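PDB 3I4J: aminotransferase, class III, which probably works as a pyridoxal-phosphate-dependent transaminase, transferring amino groups between amino acids or amines and keto compounds as class III aminotransferases do. Local coordinates for residues 75-80 with 90-95; 197-202 with 347-352. The protein carries 1 engineered substitution. All coordinates share one frame; numbering follows the deposited sequence.

Contact 1 (75-80 with 90-95); sequences EEYAGR and FRFWAV
Both rings of this contact swing out on extended first torsions: Y77 and F92 each place CG anti to the backbone N (chi1 -179°), beside the carbonyl carbon. In Y77 this brings the ring off the flank of helix 72-84 toward strand 91-95; F92, whose CB already faces the helix, meets it from the strand. The result is an offset edge-to-face pair, with the Y77 edge turned toward the F92 face, the planes 78° apart and the ring centroids of Y77 and F92 separated by 5.5 Å. The closest carbons are Y77 CE2 and F92 CE2, 3.7 Å apart, and F92 CZ lies 3.9 Å from Y77 CE2. On the opposite face of F92 the backbone of its own strand closes in: A94 N stands 4.1 Å above the plane of the F92 ring, over its centre. Nearer the backbones, A78 CB lies 3.9 Å from F92 CB, where the A78 and F92 CA atoms are 5.6 Å apart. V303 of helix 300-315 and L263 also pack on Y77, and L274 of the adjacent strand 271-275 packs on F92. V4 of the second subunit touches A78, while the F92 backbone makes hydrogen bonds to that subunit. Polar bonds lie around the contact: R80 makes salt bridges with D311 and E314, and strand 91-95 pairs with strand 271-275. The three buried side chains themselves meet through carbon alone, so helix and strand are probably held here by non-directional dispersion and the weak edge-to-face attraction of the rings.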
loop_
_atom_site.group_PDB
_atom_site.type_symbol
_atom_site.label_atom_id
_atom_site.label_comp_id
_atom_site.label_asym_id
_atom_site.label_seq_id
_atom_site.Cartn_x
_atom_site.Cartn_y
_atom_site.Cartn_z
ATOM N N GLU C 75 11.442 -13.378 -8.796
ATOM C CA GLU C 75 11.797 -14.798 -8.769
ATOM C C GLU C 75 13.029 -15.002 -7.891
ATOM O O GLU C 75 13.084 -15.930 -7.082
ATOM C CB GLU C 75 12.114 -15.306 -10.179
ATOM C CG GLU C 75 10.947 -15.322 -11.151
ATOM C CD GLU C 75 9.861 -16.296 -10.748
ATOM O OE1 GLU C 75 10.180 -17.304 -10.073
ATOM O OE2 GLU C 75 8.694 -16.064 -11.122
ATOM N N GLU C 76 14.022 -14.136 -8.066
ATOM C CA GLU C 76 15.257 -14.227 -7.299
ATOM C C GLU C 76 15.003 -13.951 -5.823
ATOM O O GLU C 76 15.386 -14.737 -4.956
ATOM C CB GLU C 76 16.290 -13.236 -7.838
ATOM C CG GLU C 76 17.617 -13.256 -7.098
ATOM C CD GLU C 76 18.618 -12.261 -7.658
ATOM O OE1 GLU C 76 18.280 -11.555 -8.637
ATOM O OE2 GLU C 76 19.745 -12.187 -7.120
ATOM N N TYR C 77 14.334 -12.837 -5.545
ATOM C CA TYR C 77 14.041 -12.443 -4.174
ATOM C C TYR C 77 13.209 -13.470 -3.403
ATOM O O TYR C 77 13.521 -13.780 -2.255
ATOM C CB TYR C 77 13.322 -11.092 -4.167
ATOM C CG TYR C 77 12.997 -10.589 -2.783
ATOM C CD1 TYR C 77 14.009 -10.288 -1.872
ATOM C CD2 TYR C 77 11.672 -10.411 -2.382
ATOM C CE1 TYR C 77 13.713 -9.822 -0.591
ATOM C CE2 TYR C 77 11.367 -9.945 -1.106
ATOM C CZ TYR C 77 12.388 -9.654 -0.217
ATOM O OH TYR C 77 12.080 -9.198 1.045
ATOM N N ALA C 78 12.152 -13.989 -4.027
ATOM C CA ALA C 78 11.291 -14.969 -3.369
ATOM C C ALA C 78 12.116 -16.131 -2.824
ATOM O O ALA C 78 11.939 -16.542 -1.679
ATOM C CB ALA C 78 10.234 -15.489 -4.343
ATOM N N GLY C 79 13.017 -16.654 -3.648
ATOM C CA GLY C 79 13.860 -17.759 -3.216
ATOM C C GLY C 79 14.822 -17.355 -2.113
ATOM O O GLY C 79 14.983 -18.074 -1.119
ATOM N N ARG C 80 15.458 -16.200 -2.281
ATOM C CA ARG C 80 16.405 -15.697 -1.298
ATOM C C ARG C 80 15.734 -15.472 0.050
ATOM O O ARG C 80 16.270 -15.845 1.092
ATOM C CB ARG C 80 17.029 -14.388 -1.788
ATOM C CG ARG C 80 18.138 -14.576 -2.820
ATOM C CD ARG C 80 19.404 -15.111 -2.158
ATOM N NE ARG C 80 19.872 -14.216 -1.102
ATOM C CZ ARG C 80 20.410 -13.020 -1.313
ATOM N NH1 ARG C 80 20.563 -12.566 -2.550
ATOM N NH2 ARG C 80 20.774 -12.261 -0.286
ATOM N N PHE C 90 8.591 -22.468 0.958
ATOM C CA PHE C 90 7.406 -21.616 0.974
ATOM C C PHE C 90 7.281 -20.666 -0.217
ATOM O O PHE C 90 8.281 -20.292 -0.845
ATOM C CB PHE C 90 7.351 -20.824 2.289
ATOM C CG PHE C 90 6.881 -21.636 3.468
ATOM C CD1 PHE C 90 7.364 -22.926 3.683
ATOM C CD2 PHE C 90 5.968 -21.105 4.375
ATOM C CE1 PHE C 90 6.943 -23.672 4.785
ATOM C CE2 PHE C 90 5.541 -21.838 5.481
ATOM C CZ PHE C 90 6.030 -23.126 5.687
ATOM N N ARG C 91 6.039 -20.286 -0.506
ATOM C CA ARG C 91 5.703 -19.400 -1.619
ATOM C C ARG C 91 5.460 -17.977 -1.138
ATOM O O ARG C 91 4.675 -17.753 -0.224
ATOM C CB ARG C 91 4.459 -19.920 -2.327
ATOM C CG ARG C 91 4.663 -21.262 -3.014
ATOM C CD ARG C 91 5.370 -21.096 -4.356
ATOM N NE ARG C 91 5.526 -22.372 -5.044
ATOM C CZ ARG C 91 5.659 -22.502 -6.361
ATOM N NH1 ARG C 91 5.652 -21.430 -7.146
ATOM N NH2 ARG C 91 5.804 -23.706 -6.892
ATOM N N PHE C 92 6.123 -17.028 -1.793
ATOM C CA PHE C 92 6.051 -15.616 -1.445
ATOM C C PHE C 92 5.011 -14.822 -2.234
ATOM O O PHE C 92 5.069 -14.734 -3.462
ATOM C CB PHE C 92 7.436 -14.981 -1.636
ATOM C CG PHE C 92 7.496 -13.516 -1.286
ATOM C CD1 PHE C 92 7.114 -13.070 -0.019
ATOM C CD2 PHE C 92 7.944 -12.584 -2.218
ATOM C CE1 PHE C 92 7.179 -11.716 0.307
ATOM C CE2 PHE C 92 8.013 -11.229 -1.897
ATOM C CZ PHE C 92 7.628 -10.796 -0.632
ATOM N N TRP C 93 4.065 -14.246 -1.503
ATOM C CA TRP C 93 3.011 -13.419 -2.071
ATOM C C TRP C 93 3.390 -11.989 -1.681
ATOM O O TRP C 93 3.253 -11.594 -0.521
ATOM C CB TRP C 93 1.661 -13.807 -1.466
ATOM C CG TRP C 93 0.538 -12.865 -1.806
ATOM C CD1 TRP C 93 -0.150 -12.060 -0.940
ATOM C CD2 TRP C 93 -0.035 -12.645 -3.098
ATOM N NE1 TRP C 93 -1.118 -11.354 -1.614
ATOM C CE2 TRP C 93 -1.069 -11.694 -2.941
ATOM C CE3 TRP C 93 0.224 -13.163 -4.377
ATOM C CZ2 TRP C 93 -1.849 -11.249 -4.017
ATOM C CZ3 TRP C 93 -0.553 -12.721 -5.448
ATOM C CH2 TRP C 93 -1.578 -11.771 -5.258
ATOM N N ALA C 94 3.880 -11.228 -2.654
ATOM C CA ALA C 94 4.327 -9.865 -2.404
ATOM C C ALA C 94 3.220 -8.828 -2.527
ATOM O O ALA C 94 2.401 -8.889 -3.441
ATOM C CB ALA C 94 5.470 -9.510 -3.368
ATOM N N VAL C 95 3.202 -7.891 -1.586
ATOM C CA VAL C 95 2.243 -6.791 -1.598
ATOM C C VAL C 95 2.971 -5.518 -1.156
ATOM O O VAL C 95 4.192 -5.533 -0.954
ATOM C CB VAL C 95 1.011 -7.063 -0.691
ATOM C CG1 VAL C 95 0.173 -8.185 -1.287
ATOM C CG2 VAL C 95 1.447 -7.403 0.727
#

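Contact 2 (197-202 with 347-352); sequences EPVVGA and RGTGLL
The flat group that L352 touches is the peptide carbonyl of V200, met from one side: L352 CD2 lies 4.1 Å from V200 O, well above the peptide plane. No aromatic ring takes part. The same methyl also serves V199, whose CG1 reaches tip to tip toward L352 CD2 at 3.7 Å. With CG1 anti to the backbone N (chi1 174°), V199 divides its branches between two partners, because CG2 turns to T349 instead, 4.1 Å from both T349 OG1 and T349 CG2. T349 and L352 stand at the two ends of a type II' turn closed by T349 N to L352 O (3.0 Å) and L352 N to T349 O (3.3 Å), with G350 at its positive-phi corner. Within 197-202, G201 N gives E197 OE2 a weak, bent hydrogen bond (N-H...O 132°). R347 adds a salt bridge to D204 farther along that loop. The turn is a two-residue beta hairpin linking strands 343-349 and 352-357 of the small C-terminal domain, set against a loop leaving strand 191-196 of the large-domain sheet, as in fold type I aminotransferases.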
loop_
_atom_site.group_PDB
_atom_site.type_symbol
_atom_site.label_atom_id
_atom_site.label_comp_id
_atom_site.label_asym_id
_atom_site.label_seq_id
_atom_site.Cartn_x
_atom_site.Cartn_y
_atom_site.Cartn_z
ATOM N N GLU C 197 0.976 -12.647 16.825
ATOM C CA GLU C 197 2.295 -12.036 16.685
ATOM C C GLU C 197 3.126 -12.870 17.657
ATOM O O GLU C 197 2.764 -12.981 18.824
ATOM C CB GLU C 197 2.308 -10.598 17.206
ATOM C CG GLU C 197 1.415 -9.604 16.496
ATOM C CD GLU C 197 1.364 -8.276 17.235
ATOM O OE1 GLU C 197 0.604 -8.163 18.221
ATOM O OE2 GLU C 197 2.101 -7.354 16.842
ATOM N N PRO C 198 4.243 -13.457 17.203
ATOM C CA PRO C 198 5.041 -14.258 18.142
ATOM C C PRO C 198 5.404 -13.428 19.377
ATOM O O PRO C 198 5.298 -13.890 20.517
ATOM C CB PRO C 198 6.261 -14.646 17.310
ATOM C CG PRO C 198 5.685 -14.768 15.922
ATOM C CD PRO C 198 4.796 -13.528 15.841
ATOM N N VAL C 199 5.849 -12.200 19.129
ATOM C CA VAL C 199 6.189 -11.255 20.186
ATOM C C VAL C 199 5.277 -10.082 19.861
ATOM O O VAL C 199 5.282 -9.590 18.732
ATOM C CB VAL C 199 7.670 -10.819 20.110
ATOM C CG1 VAL C 199 7.949 -9.725 21.129
ATOM C CG2 VAL C 199 8.573 -12.018 20.377
ATOM N N VAL C 200 4.478 -9.663 20.836
ATOM C CA VAL C 200 3.524 -8.577 20.640
ATOM C C VAL C 200 4.164 -7.214 20.408
ATOM O O VAL C 200 5.211 -6.895 20.974
ATOM C CB VAL C 200 2.547 -8.486 21.835
ATOM C CG1 VAL C 200 1.557 -7.344 21.629
ATOM C CG2 VAL C 200 1.798 -9.808 21.982
ATOM N N GLY C 201 3.515 -6.416 19.567
ATOM C CA GLY C 201 4.014 -5.091 19.255
ATOM C C GLY C 201 3.399 -3.992 20.101
ATOM O O GLY C 201 3.319 -4.101 21.323
ATOM N N ALA C 202 2.954 -2.932 19.434
ATOM C CA ALA C 202 2.358 -1.771 20.086
ATOM C C ALA C 202 1.271 -2.051 21.124
ATOM O O ALA C 202 1.250 -1.418 22.177
ATOM C CB ALA C 202 1.819 -0.817 19.024
ATOM N N ARG C 347 10.739 -5.359 29.230
ATOM C CA ARG C 347 10.787 -6.592 28.455
ATOM C C ARG C 347 11.520 -6.409 27.140
ATOM O O ARG C 347 11.581 -5.307 26.603
ATOM C CB ARG C 347 9.363 -7.067 28.153
ATOM C CG ARG C 347 8.499 -7.240 29.380
ATOM C CD ARG C 347 7.092 -7.692 29.035
ATOM N NE ARG C 347 6.367 -6.734 28.204
ATOM C CZ ARG C 347 5.062 -6.500 28.310
ATOM N NH1 ARG C 347 4.342 -7.147 29.215
ATOM N NH2 ARG C 347 4.472 -5.627 27.504
ATOM N N GLY C 348 12.061 -7.501 26.615
ATOM C CA GLY C 348 12.755 -7.424 25.347
ATOM C C GLY C 348 13.119 -8.763 24.744
ATOM O O GLY C 348 13.491 -9.700 25.452
ATOM N N THR C 349 12.978 -8.857 23.427
ATOM C CA THR C 349 13.338 -10.054 22.679
ATOM C C THR C 349 14.094 -9.470 21.490
ATOM O O THR C 349 13.491 -8.854 20.617
ATOM C CB THR C 349 12.094 -10.834 22.172
ATOM O OG1 THR C 349 11.283 -11.234 23.284
ATOM C CG2 THR C 349 12.527 -12.085 21.435
ATOM N N GLY C 350 15.412 -9.646 21.465
ATOM C CA GLY C 350 16.193 -9.065 20.387
ATOM C C GLY C 350 16.073 -7.552 20.525
ATOM O O GLY C 350 16.151 -7.026 21.634
ATOM N N LEU C 351 15.862 -6.843 19.417
ATOM C CA LEU C 351 15.730 -5.394 19.485
ATOM C C LEU C 351 14.291 -4.887 19.433
ATOM O O LEU C 351 13.999 -3.842 18.845
ATOM C CB LEU C 351 16.584 -4.718 18.404
ATOM C CG LEU C 351 18.055 -4.513 18.807
ATOM C CD1 LEU C 351 18.873 -4.013 17.617
ATOM C CD2 LEU C 351 18.127 -3.518 19.965
ATOM N N LEU C 352 13.391 -5.656 20.037
ATOM C CA LEU C 352 11.991 -5.270 20.162
ATOM C C LEU C 352 11.824 -5.259 21.680
ATOM O O LEU C 352 11.803 -6.312 22.318
ATOM C CB LEU C 352 11.064 -6.304 19.518
ATOM C CG LEU C 352 9.567 -6.048 19.717
ATOM C CD1 LEU C 352 9.249 -4.606 19.380
ATOM C CD2 LEU C 352 8.753 -6.993 18.842
#

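Overall arrangement
Both contacts are largely buried and mainly apolar, though T349 in contact 2 is partly exposed, and they join different parts of the fold. Contact 1, its centre about 17 Å from the centre of the chain, ties a helix to the strand that is outermost within this chain in the seven-stranded sheet, beside the second subunit. Contact 2, its centre about 9 Å from the chain centre, sets the loop leaving an inner strand of this sheet against a hairpin of a separate antiparallel sheet, and no other chain touches its segments. The centres of contacts 1 and 2 lie about 25 Å apart. Aromatic stacking dominates the first, whereas branched aliphatic methyls carry the second. The pairing is local in sequence in contact 1 but spans 144 residues in contact 2.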